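Local coordinates for protein AlyGC (Glaciecola chathamensis, PDB 5GKD) that cleaves the polysaccharide alginate as a lyase of polysaccharide lyase family 6, probably by beta-elimination, at residues P446-L451 with W472-L477; L464-G469 with A493-Q498. All blocks are in the same frame, centred on the assembly; numbering follows the deposited sequence.

Contact 1: P446-L451 with W472-L477; sequences PGDNTL and WVSKIL
D448 and W472 face each other as a parallel bridge, and the backbone N of W472 donates to O of G447 over 3.0 Å in a nearly straight bond (168° at the hydrogen). The same carbonyl oxygen lies at the edge of the W472 indole, near the ring plane, 3.7 Å from W472 CD1; the ring itself stacks on F496 of the next coil. Beyond the bridge, N449 spreads its amide over two partners. ND2 of N449 donates a hydrogen bond to OG of S474 at 2.9 Å, bent to 141° at the hydrogen, and OG lies close to the plane of the amide. OD1 of N449 takes a weak bond from K475 NZ at 3.3 Å; the lysine chain, bent at chi3, crosses the asparagine at about a right angle. An alanine at N449 would probably leave S474 OG without its amide donor and take the weak bond from K475 NZ, leaving the lysine to its cation-pi contact with F452. On the buried side, CD2 of L451, in helix 450-457, meets CD2 of L477 at 3.9 Å, the two leucines crossing steeply. The contact thus joins an apolar layer beneath the helix that covers the N-terminal end of the second parallel beta-helix to a polar fringe, where a neutral amide donates to one hydroxyl and only weakly accepts from an ammonium group.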
ATOM      1  N   PRO A 446       2.605  25.641 -24.665  1.00 41.87           N
ATOM      2  CA  PRO A 446       2.606  26.115 -23.272  1.00 44.00           C
ATOM      3  C   PRO A 446       1.348  26.892 -22.975  1.00 46.75           C
ATOM      4  O   PRO A 446       0.701  27.216 -23.927  1.00 53.68           O
ATOM      5  CB  PRO A 446       3.744  27.102 -23.238  1.00 43.94           C
ATOM      6  CG  PRO A 446       4.654  26.685 -24.271  1.00 43.16           C
ATOM      7  CD  PRO A 446       3.777  26.303 -25.376  1.00 39.49           C
ATOM      8  N   GLY A 447       0.992  27.193 -21.731  1.00 47.16           N
ATOM      9  CA  GLY A 447       1.788  26.864 -20.585  1.00 49.05           C
ATOM     10  C   GLY A 447       1.196  26.637 -19.201  1.00 54.94           C
ATOM     11  O   GLY A 447       1.954  26.604 -18.264  1.00 56.04           O
ATOM     12  N   ASP A 448      -0.114  26.506 -19.047  1.00 52.41           N
ATOM     13  CA  ASP A 448      -0.663  26.240 -17.705  1.00 54.34           C
ATOM     14  C   ASP A 448      -1.838  25.269 -17.914  1.00 57.10           C
ATOM     15  O   ASP A 448      -2.788  25.558 -18.621  1.00 57.60           O
ATOM     16  CB  ASP A 448      -1.029  27.428 -16.826  1.00 59.70           C
ATOM     17  CG  ASP A 448      -1.406  27.022 -15.416  1.00 64.42           C
ATOM     18  OD1 ASP A 448      -0.974  25.969 -14.935  1.00 61.75           O
ATOM     19  OD2 ASP A 448      -2.155  27.759 -14.776  1.00 73.39           O
ATOM     20  N   ASN A 449      -1.724  24.096 -17.322  1.00 55.64           N
ATOM     21  CA  ASN A 449      -2.739  23.070 -17.468  1.00 52.34           C
ATOM     22  C   ASN A 449      -2.849  22.553 -18.851  1.00 44.72           C
ATOM     23  O   ASN A 449      -3.718  21.817 -19.176  1.00 45.94           O
ATOM     24  CB  ASN A 449      -4.071  23.638 -17.081  1.00 53.34           C
ATOM     25  CG  ASN A 449      -4.292  23.613 -15.611  1.00 56.95           C
ATOM     26  OD1 ASN A 449      -5.416  23.632 -15.164  1.00 65.53           O
ATOM     27  ND2 ASN A 449      -3.226  23.579 -14.850  1.00 55.96           N
ATOM     28  N   THR A 450      -1.943  22.955 -19.680  1.00 42.97           N
ATOM     29  CA  THR A 450      -2.024  22.530 -21.069  1.00 41.37           C
ATOM     30  C   THR A 450      -1.585  21.081 -21.247  1.00 42.82           C
ATOM     31  O   THR A 450      -2.044  20.398 -22.169  1.00 38.75           O
ATOM     32  CB  THR A 450      -1.169  23.456 -21.922  1.00 42.42           C
ATOM     33  OG1 THR A 450      -1.054  22.919 -23.238  1.00 53.15           O
ATOM     34  CG2 THR A 450       0.212  23.591 -21.311  1.00 42.36           C
ATOM     35  N   LEU A 451      -0.698  20.604 -20.380  1.00 38.24           N
ATOM     36  CA  LEU A 451      -0.260  19.216 -20.418  1.00 40.25           C
ATOM     37  C   LEU A 451      -1.304  18.301 -19.787  1.00 36.87           C
ATOM     38  O   LEU A 451      -1.590  17.221 -20.311  1.00 37.17           O
ATOM     39  CB  LEU A 451       1.082  19.105 -19.695  1.00 39.05           C
ATOM     40  CG  LEU A 451       1.982  17.898 -19.887  1.00 39.30           C
ATOM     41  CD1 LEU A 451       2.208  17.675 -21.354  1.00 40.46           C
ATOM     42  CD2 LEU A 451       3.296  18.153 -19.182  1.00 31.35           C
ATOM     43  N   TRP A 472       3.798  24.709 -16.854  1.00 33.55           N
ATOM     44  CA  TRP A 472       3.586  24.733 -15.418  1.00 33.86           C
ATOM     45  C   TRP A 472       2.490  23.731 -15.084  1.00 39.86           C
ATOM     46  O   TRP A 472       1.464  23.673 -15.768  1.00 39.89           O
ATOM     47  CB  TRP A 472       3.220  26.147 -14.954  1.00 36.52           C
ATOM     48  CG  TRP A 472       4.386  27.081 -15.086  1.00 36.24           C
ATOM     49  CD1 TRP A 472       4.771  27.750 -16.203  1.00 36.54           C
ATOM     50  CD2 TRP A 472       5.353  27.398 -14.074  1.00 35.05           C
ATOM     51  NE1 TRP A 472       5.916  28.479 -15.952  1.00 40.55           N
ATOM     52  CE2 TRP A 472       6.291  28.281 -14.652  1.00 36.65           C
ATOM     53  CE3 TRP A 472       5.512  27.027 -12.735  1.00 32.48           C
ATOM     54  CZ2 TRP A 472       7.366  28.798 -13.939  1.00 33.86           C
ATOM     55  CZ3 TRP A 472       6.572  27.544 -12.027  1.00 30.20           C
ATOM     56  CH2 TRP A 472       7.490  28.422 -12.630  1.00 33.04           C
ATOM     57  N   VAL A 473       2.713  22.925 -14.054  1.00 36.37           N
ATOM     58  CA  VAL A 473       1.869  21.764 -13.794  1.00 32.43           C
ATOM     59  C   VAL A 473       1.357  21.868 -12.368  1.00 29.15           C
ATOM     60  O   VAL A 473       2.059  21.505 -11.419  1.00 34.41           O
ATOM     61  CB  VAL A 473       2.611  20.447 -14.032  1.00 33.27           C
ATOM     62  CG1 VAL A 473       1.705  19.283 -13.730  1.00 31.15           C
ATOM     63  CG2 VAL A 473       3.080  20.378 -15.472  1.00 32.42           C
ATOM     64  N   SER A 474       0.135  22.370 -12.215  1.00 28.30           N
ATOM     65  CA  SER A 474      -0.508  22.537 -10.924  1.00 32.14           C
ATOM     66  C   SER A 474      -1.352  21.338 -10.517  1.00 33.05           C
ATOM     67  O   SER A 474      -1.860  21.313  -9.394  1.00 34.93           O
ATOM     68  CB  SER A 474      -1.398  23.786 -10.942  1.00 33.84           C
ATOM     69  OG  SER A 474      -2.195  23.803 -12.110  1.00 41.23           O
ATOM     70  N   LYS A 475      -1.517  20.358 -11.395  1.00 31.30           N
ATOM     71  CA  LYS A 475      -2.339  19.192 -11.113  1.00 35.15           C
ATOM     72  C   LYS A 475      -1.587  17.944 -11.539  1.00 35.62           C
ATOM     73  O   LYS A 475      -0.955  17.928 -12.600  1.00 33.00           O
ATOM     74  CB  LYS A 475      -3.684  19.276 -11.836  1.00 36.15           C
ATOM     75  CG  LYS A 475      -4.565  20.384 -11.293  1.00 41.91           C
ATOM     76  CD  LYS A 475      -5.938  20.433 -11.952  1.00 53.07           C
ATOM     77  CE  LYS A 475      -5.850  20.893 -13.409  1.00 53.81           C
ATOM     78  NZ  LYS A 475      -7.203  21.102 -14.031  1.00 53.21           N
ATOM     79  N   ILE A 476      -1.654  16.906 -10.703  1.00 33.11           N
ATOM     80  CA  ILE A 476      -0.954  15.662 -10.995  1.00 35.74           C
ATOM     81  C   ILE A 476      -1.360  15.146 -12.369  1.00 34.06           C
ATOM     82  O   ILE A 476      -2.541  15.163 -12.739  1.00 38.13           O
ATOM     83  CB  ILE A 476      -1.231  14.634  -9.891  1.00 36.49           C
ATOM     84  CG1 ILE A 476      -0.529  15.057  -8.600  1.00 35.68           C
ATOM     85  CG2 ILE A 476      -0.757  13.263 -10.301  1.00 32.21           C
ATOM     86  CD1 ILE A 476      -0.798  14.117  -7.451  1.00 38.63           C
ATOM     87  N   LEU A 477      -0.370  14.724 -13.149  1.00 30.34           N
ATOM     88  CA  LEU A 477      -0.597  14.137 -14.466  1.00 29.33           C
ATOM     89  C   LEU A 477      -0.747  12.635 -14.275  1.00 32.94           C
ATOM     90  O   LEU A 477       0.248  11.917 -14.171  1.00 33.49           O
ATOM     91  CB  LEU A 477       0.565  14.453 -15.397  1.00 27.20           C
ATOM     92  CG  LEU A 477       0.745  15.823 -16.050  1.00 33.08           C
ATOM     93  CD1 LEU A 477      -0.205  16.855 -15.521  1.00 29.32           C
ATOM     94  CD2 LEU A 477       2.184  16.278 -15.909  1.00 28.36           C
TER

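Contact 2: L464-G469 with A493-Q498; sequences LVLQAG and AVIFPQ
G469 O accepts the backbone N-H of V494 at 2.9 Å, in a bond that is almost straight at the hydrogen (175°). The oxygen also lies against the V494 side chain, 3.7 Å from CB, with CG2 a little farther off. G469 pairs with A493 as a parallel bridge, their CA atoms 5.2 Å apart. At the backbone angles of G469 a CB would be jammed against the carbonyl oxygen of A468, a conformation that suits a residue without a side chain.

The two segments belong to successive coils of a right-handed parallel beta-helix, the fold of the pectate lyase-like clan. Residues 464-469 include the corner at which strand 462-466 gives way to strand 469-473, and the latter runs beside strand 493-497 of the following coil.

Inside this corner L466 carries the apolar part of the contact. Its CB lies 4.0 Å from CB of A493, while CD1 reaches past that methyl to CD1 of I495 at 4.1 Å. The chi1 of L466, -40°, keeps CG anti to the carbonyl carbon; the extended chi2 then carries CD1 onward to the isoleucine, whose side chain it crosses at about a right angle. All three residues are buried, and L451 of helix 450-457 packs on L466 as well. The carbonyl O of Q467 stands 4.0 Å from A493 CB, so that the small methyl lies near both leucine carbon and peptide oxygen. That oxygen has a polar partner of its own, accepting a hydrogen bond from the hydroxyl of Y471. Farther along the strand, I495 and P497 rest on V518, and V494 on Y517, in the strand of the coil beyond.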
ATOM      1  N   LEU A 464       2.507  13.032 -27.698  1.00 31.65           N
ATOM      2  CA  LEU A 464       2.364  14.458 -27.452  1.00 32.00           C
ATOM      3  C   LEU A 464       3.686  15.147 -27.786  1.00 36.52           C
ATOM      4  O   LEU A 464       4.742  14.755 -27.278  1.00 35.02           O
ATOM      5  CB  LEU A 464       1.965  14.716 -25.998  1.00 34.41           C
ATOM      6  CG  LEU A 464       0.493  14.613 -25.547  1.00 34.97           C
ATOM      7  CD1 LEU A 464      -0.208  13.385 -26.081  1.00 36.65           C
ATOM      8  CD2 LEU A 464       0.376  14.659 -24.018  1.00 31.79           C
ATOM      9  N   VAL A 465       3.626  16.156 -28.658  1.00 38.22           N
ATOM     10  CA  VAL A 465       4.800  16.881 -29.131  1.00 37.49           C
ATOM     11  C   VAL A 465       4.711  18.293 -28.565  1.00 37.17           C
ATOM     12  O   VAL A 465       3.918  19.114 -29.039  1.00 35.93           O
ATOM     13  CB  VAL A 465       4.891  16.891 -30.660  1.00 36.39           C
ATOM     14  CG1 VAL A 465       6.235  17.420 -31.097  1.00 39.54           C
ATOM     15  CG2 VAL A 465       4.668  15.495 -31.200  1.00 33.91           C
ATOM     16  N   LEU A 466       5.511  18.573 -27.538  1.00 35.84           N
ATOM     17  CA  LEU A 466       5.450  19.856 -26.851  1.00 36.86           C
ATOM     18  C   LEU A 466       6.282  20.882 -27.607  1.00 41.32           C
ATOM     19  O   LEU A 466       7.463  20.652 -27.894  1.00 39.70           O
ATOM     20  CB  LEU A 466       5.958  19.739 -25.413  1.00 37.06           C
ATOM     21  CG  LEU A 466       5.601  18.520 -24.566  1.00 37.69           C
ATOM     22  CD1 LEU A 466       6.254  18.613 -23.199  1.00 31.62           C
ATOM     23  CD2 LEU A 466       4.107  18.379 -24.434  1.00 33.59           C
ATOM     24  N   GLN A 467       5.666  22.012 -27.930  1.00 40.33           N
ATOM     25  CA  GLN A 467       6.407  23.100 -28.535  1.00 39.79           C
ATOM     26  C   GLN A 467       7.273  23.773 -27.476  1.00 41.46           C
ATOM     27  O   GLN A 467       7.111  23.550 -26.273  1.00 36.56           O
ATOM     28  CB  GLN A 467       5.446  24.089 -29.183  1.00 42.84           C
ATOM     29  CG  GLN A 467       4.457  23.434 -30.146  1.00 46.09           C
ATOM     30  CD  GLN A 467       3.203  24.272 -30.361  1.00 56.64           C
ATOM     31  OE1 GLN A 467       2.837  25.091 -29.517  1.00 62.75           O
ATOM     32  NE2 GLN A 467       2.528  24.056 -31.483  1.00 62.55           N
ATOM     33  N   ALA A 468       8.213  24.592 -27.935  1.00 38.57           N
ATOM     34  CA  ALA A 468       9.159  25.228 -27.028  1.00 36.27           C
ATOM     35  C   ALA A 468       8.435  26.123 -26.035  1.00 33.52           C
ATOM     36  O   ALA A 468       7.412  26.728 -26.355  1.00 39.28           O
ATOM     37  CB  ALA A 468      10.177  26.041 -27.825  1.00 41.34           C
ATOM     38  N   GLY A 469       8.949  26.183 -24.814  1.00 36.84           N
ATOM     39  CA  GLY A 469       8.381  27.059 -23.817  1.00 35.81           C
ATOM     40  C   GLY A 469       8.296  26.380 -22.465  1.00 36.15           C
ATOM     41  O   GLY A 469       8.992  25.401 -22.200  1.00 39.93           O
ATOM     42  N   ALA A 493      11.519  22.332 -24.175  1.00 37.96           N
ATOM     43  CA  ALA A 493      10.241  22.254 -23.469  1.00 33.20           C
ATOM     44  C   ALA A 493      10.583  22.021 -22.034  1.00 32.48           C
ATOM     45  O   ALA A 493      11.107  21.020 -21.704  1.00 34.87           O
ATOM     46  CB  ALA A 493       9.371  21.152 -23.986  1.00 35.28           C
ATOM     47  N   VAL A 494      10.268  22.986 -21.206  1.00 33.47           N
ATOM     48  CA  VAL A 494      10.558  22.976 -19.801  1.00 32.11           C
ATOM     49  C   VAL A 494       9.312  22.708 -19.005  1.00 29.90           C
ATOM     50  O   VAL A 494       8.363  23.382 -19.153  1.00 34.93           O
ATOM     51  CB  VAL A 494      11.185  24.317 -19.387  1.00 36.22           C
ATOM     52  CG1 VAL A 494      11.679  24.280 -17.970  1.00 33.22           C
ATOM     53  CG2 VAL A 494      12.333  24.657 -20.303  1.00 37.82           C
ATOM     54  N   ILE A 495       9.340  21.698 -18.159  1.00 33.40           N
ATOM     55  CA  ILE A 495       8.184  21.307 -17.356  1.00 32.19           C
ATOM     56  C   ILE A 495       8.475  21.655 -15.903  1.00 28.88           C
ATOM     57  O   ILE A 495       9.495  21.233 -15.347  1.00 32.06           O
ATOM     58  CB  ILE A 495       7.855  19.814 -17.527  1.00 29.93           C
ATOM     59  CG1 ILE A 495       7.461  19.529 -18.979  1.00 29.87           C
ATOM     60  CG2 ILE A 495       6.733  19.406 -16.574  1.00 28.35           C
ATOM     61  CD1 ILE A 495       7.764  18.095 -19.456  1.00 30.37           C
ATOM     62  N   PHE A 496       7.590  22.441 -15.294  1.00 33.84           N
ATOM     63  CA  PHE A 496       7.749  22.881 -13.911  1.00 28.24           C
ATOM     64  C   PHE A 496       6.678  22.233 -13.051  1.00 32.19           C
ATOM     65  O   PHE A 496       5.538  22.719 -13.022  1.00 32.46           O
ATOM     66  CB  PHE A 496       7.645  24.403 -13.797  1.00 31.08           C
ATOM     67  CG  PHE A 496       8.790  25.156 -14.389  1.00 32.93           C
ATOM     68  CD1 PHE A 496      10.012  25.210 -13.749  1.00 34.82           C
ATOM     69  CD2 PHE A 496       8.635  25.850 -15.567  1.00 37.21           C
ATOM     70  CE1 PHE A 496      11.054  25.925 -14.287  1.00 35.34           C
ATOM     71  CE2 PHE A 496       9.685  26.571 -16.107  1.00 38.09           C
ATOM     72  CZ  PHE A 496      10.888  26.604 -15.467  1.00 34.76           C
ATOM     73  N   PRO A 497       6.984  21.168 -12.316  1.00 28.63           N
ATOM     74  CA  PRO A 497       6.025  20.662 -11.333  1.00 28.55           C
ATOM     75  C   PRO A 497       5.821  21.644 -10.185  1.00 30.22           C
ATOM     76  O   PRO A 497       6.767  22.261  -9.686  1.00 32.93           O
ATOM     77  CB  PRO A 497       6.680  19.367 -10.845  1.00 25.11           C
ATOM     78  CG  PRO A 497       8.148  19.605 -11.060  1.00 24.53           C
ATOM     79  CD  PRO A 497       8.234  20.389 -12.319  1.00 26.11           C
ATOM     80  N   GLN A 498       4.574  21.776  -9.767  1.00 26.49           N
ATOM     81  CA  GLN A 498       4.240  22.540  -8.582  1.00 27.49           C
ATOM     82  C   GLN A 498       3.589  21.689  -7.506  1.00 31.33           C
ATOM     83  O   GLN A 498       3.275  22.218  -6.433  1.00 34.65           O
ATOM     84  CB  GLN A 498       3.321  23.715  -8.941  1.00 25.93           C
ATOM     85  CG  GLN A 498       3.954  24.717  -9.898  1.00 30.27           C
ATOM     86  CD  GLN A 498       2.966  25.763 -10.388  1.00 32.69           C
ATOM     87  OE1 GLN A 498       2.243  25.540 -11.352  1.00 31.50           O
ATOM     88  NE2 GLN A 498       2.933  26.909  -9.721  1.00 34.90           N
TER

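In the fold
From the N terminus, the chain passes through the first beta-helical region, with its calcium and carbonate sites, before reaching 446-451, at the start of the second. It then forms helix 450-457 and strand 462-466, turns the corner at 464-469 and returns at 472-477, where contact 1 closes a loop of 20 residues. Contact 2 closes a loop of 23 when strand 493-497 arrives. The segments alternate along the chain, so the two loops cross rather than nest. Strand 469-473 links them: V473 N and O probably hydrogen-bond to F496 O and Q498 N. Together the contacts tie the helix-bearing start of the second beta-helix to the coils that follow it.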